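Local coordinates for protein Adenylate/guanylate cyclase/hydrolase, alpha/beta fold family (Ruegeria pomeroyi, PDB 3MR7) that probably acts as an adenylate cyclase, this chain being the nucleotide cyclase catalytic domain of a longer protein that also carries an alpha/beta-hydrolase domain, at residues A125-E128 with P129-C133. Residues are numbered along the deposited sequence; the frame is centred on the assembly and turned at random.
Sequences AISE and PGAIC
Just past Ile126, whose carbonyl O is hydrogen-bonded by Arg122 of the second subunit, Ser127 leaves helix 115-126 and packs its CB against the thiol of Cys133, with CB 3.6 Å from SG. With chi1 at 171°, the serine hydroxyl swings to the side of the carbonyl carbon, and OG of Ser127 donates a hydrogen bond to the carbonyl O of Glu128, 3.1 Å away. The same Glu128 O takes the backbone N of Ala131 at 3.0 Å, closing a type II beta turn from Glu128 to Ala131 with Pro129 and Gly130 at its corners; Gly130 has the positive phi (83°) expected at the third position. Ser127 OG and Ala131 N reach Glu128 O from opposite faces of its carbonyl plane. Within the cyclase domain this turn links helix 115-126 to strand 132-135, which runs parallel to strand 96-107 in the central sheet. Were Ser127 an alanine, O of Glu128 would probably lose its hydroxyl donor, keeping the Ala131 bond but with its peptide less firmly held in orientation. CG of Glu128 lies 3.9 Å from CB of Ala131; beyond CG the chain is extended, and OE2 makes a long, weak ion pair with NZ of Lys159 of the second subunit.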
ATOM      1  N   ALA A 125      -3.375   3.590   2.896  1.00 43.25           N
ATOM      2  CA  ALA A 125      -2.334   2.712   2.400  1.00 39.05           C
ATOM      3  C   ALA A 125      -2.459   1.275   2.901  1.00 47.55           C
ATOM      4  O   ALA A 125      -2.142   0.344   2.184  1.00 51.17           O
ATOM      5  CB  ALA A 125      -0.972   3.285   2.756  1.00 29.97           C
ATOM      6  N   ILE A 126      -2.904   1.078   4.132  1.00 49.91           N
ATOM      7  CA  ILE A 126      -3.032  -0.284   4.629  1.00 45.31           C
ATOM      8  C   ILE A 126      -4.416  -0.858   4.358  1.00 38.54           C
ATOM      9  O   ILE A 126      -4.607  -2.051   4.493  1.00 40.59           O
ATOM     10  CB  ILE A 126      -2.801  -0.357   6.121  1.00 43.63           C
ATOM     11  CG1 ILE A 126      -4.023   0.272   6.811  1.00 42.51           C
ATOM     12  CG2 ILE A 126      -1.400   0.248   6.487  1.00 28.18           C
ATOM     13  CD1 ILE A 126      -3.878   0.506   8.245  1.00 45.92           C
ATOM     14  N   SER A 127      -5.374  -0.021   3.974  1.00 40.65           N
ATOM     15  CA  SER A 127      -6.723  -0.497   3.682  1.00 45.46           C
ATOM     16  C   SER A 127      -6.709  -1.559   2.603  1.00 43.17           C
ATOM     17  O   SER A 127      -5.914  -1.491   1.685  1.00 48.31           O
ATOM     18  CB  SER A 127      -7.593   0.655   3.196  1.00 52.44           C
ATOM     19  OG  SER A 127      -8.828   0.163   2.720  1.00 54.95           O
ATOM     20  N   GLU A 128      -7.591  -2.540   2.668  1.00 38.90           N
ATOM     21  CA  GLU A 128      -7.571  -3.440   1.549  1.00 48.58           C
ATOM     22  C   GLU A 128      -8.309  -2.886   0.352  1.00 51.54           C
ATOM     23  O   GLU A 128      -9.136  -2.001   0.475  1.00 54.44           O
ATOM     24  CB  GLU A 128      -7.864  -4.897   1.893  1.00 55.35           C
ATOM     25  CG  GLU A 128      -9.244  -5.311   2.229  1.00 77.94           C
ATOM     26  CD  GLU A 128      -9.225  -6.735   2.797  1.00 96.86           C
ATOM     27  OE1 GLU A 128      -8.159  -7.146   3.321  1.00103.20           O
ATOM     28  OE2 GLU A 128     -10.252  -7.446   2.715  1.00100.22           O
ATOM     29  N   PRO A 129      -7.933  -3.354  -0.830  1.00 54.43           N
ATOM     30  CA  PRO A 129      -8.471  -2.751  -2.042  1.00 52.75           C
ATOM     31  C   PRO A 129      -9.967  -2.908  -2.066  1.00 52.65           C
ATOM     32  O   PRO A 129     -10.473  -3.986  -1.756  1.00 48.73           O
ATOM     33  CB  PRO A 129      -7.831  -3.572  -3.145  1.00 48.65           C
ATOM     34  CG  PRO A 129      -6.538  -4.078  -2.528  1.00 47.73           C
ATOM     35  CD  PRO A 129      -6.924  -4.388  -1.120  1.00 46.54           C
ATOM     36  N   GLY A 130     -10.650  -1.821  -2.411  1.00 51.59           N
ATOM     37  CA  GLY A 130     -12.094  -1.795  -2.466  1.00 51.26           C
ATOM     38  C   GLY A 130     -12.779  -1.568  -1.137  1.00 40.86           C
ATOM     39  O   GLY A 130     -13.982  -1.499  -1.102  1.00 46.33           O
ATOM     40  N   ALA A 131     -12.003  -1.439  -0.067  1.00 32.97           N
ATOM     41  CA  ALA A 131     -12.519  -1.347   1.271  1.00 38.61           C
ATOM     42  C   ALA A 131     -12.334   0.058   1.788  1.00 39.88           C
ATOM     43  O   ALA A 131     -11.910   0.918   1.060  1.00 42.33           O
ATOM     44  CB  ALA A 131     -11.787  -2.344   2.176  1.00 40.21           C
ATOM     45  N   ILE A 132     -12.657   0.270   3.054  1.00 35.91           N
ATOM     46  CA  ILE A 132     -12.500   1.547   3.703  1.00 36.70           C
ATOM     47  C   ILE A 132     -11.948   1.295   5.104  1.00 49.73           C
ATOM     48  O   ILE A 132     -12.525   0.522   5.849  1.00 51.82           O
ATOM     49  CB  ILE A 132     -13.843   2.213   3.931  1.00 38.83           C
ATOM     50  CG1 ILE A 132     -14.640   2.320   2.647  1.00 43.52           C
ATOM     51  CG2 ILE A 132     -13.636   3.574   4.526  1.00 36.55           C
ATOM     52  CD1 ILE A 132     -15.966   3.011   2.850  1.00 46.98           C
ATOM     53  N   CYS A 133     -10.840   1.937   5.470  1.00 52.91           N
ATOM     54  CA  CYS A 133     -10.309   1.837   6.833  1.00 46.90           C
ATOM     55  C   CYS A 133     -10.505   3.150   7.563  1.00 44.39           C
ATOM     56  O   CYS A 133     -10.192   4.204   7.028  1.00 46.40           O
ATOM     57  CB  CYS A 133      -8.830   1.473   6.823  1.00 38.39           C
ATOM     58  SG  CYS A 133      -8.527  -0.265   6.591  1.00 50.59           S
TER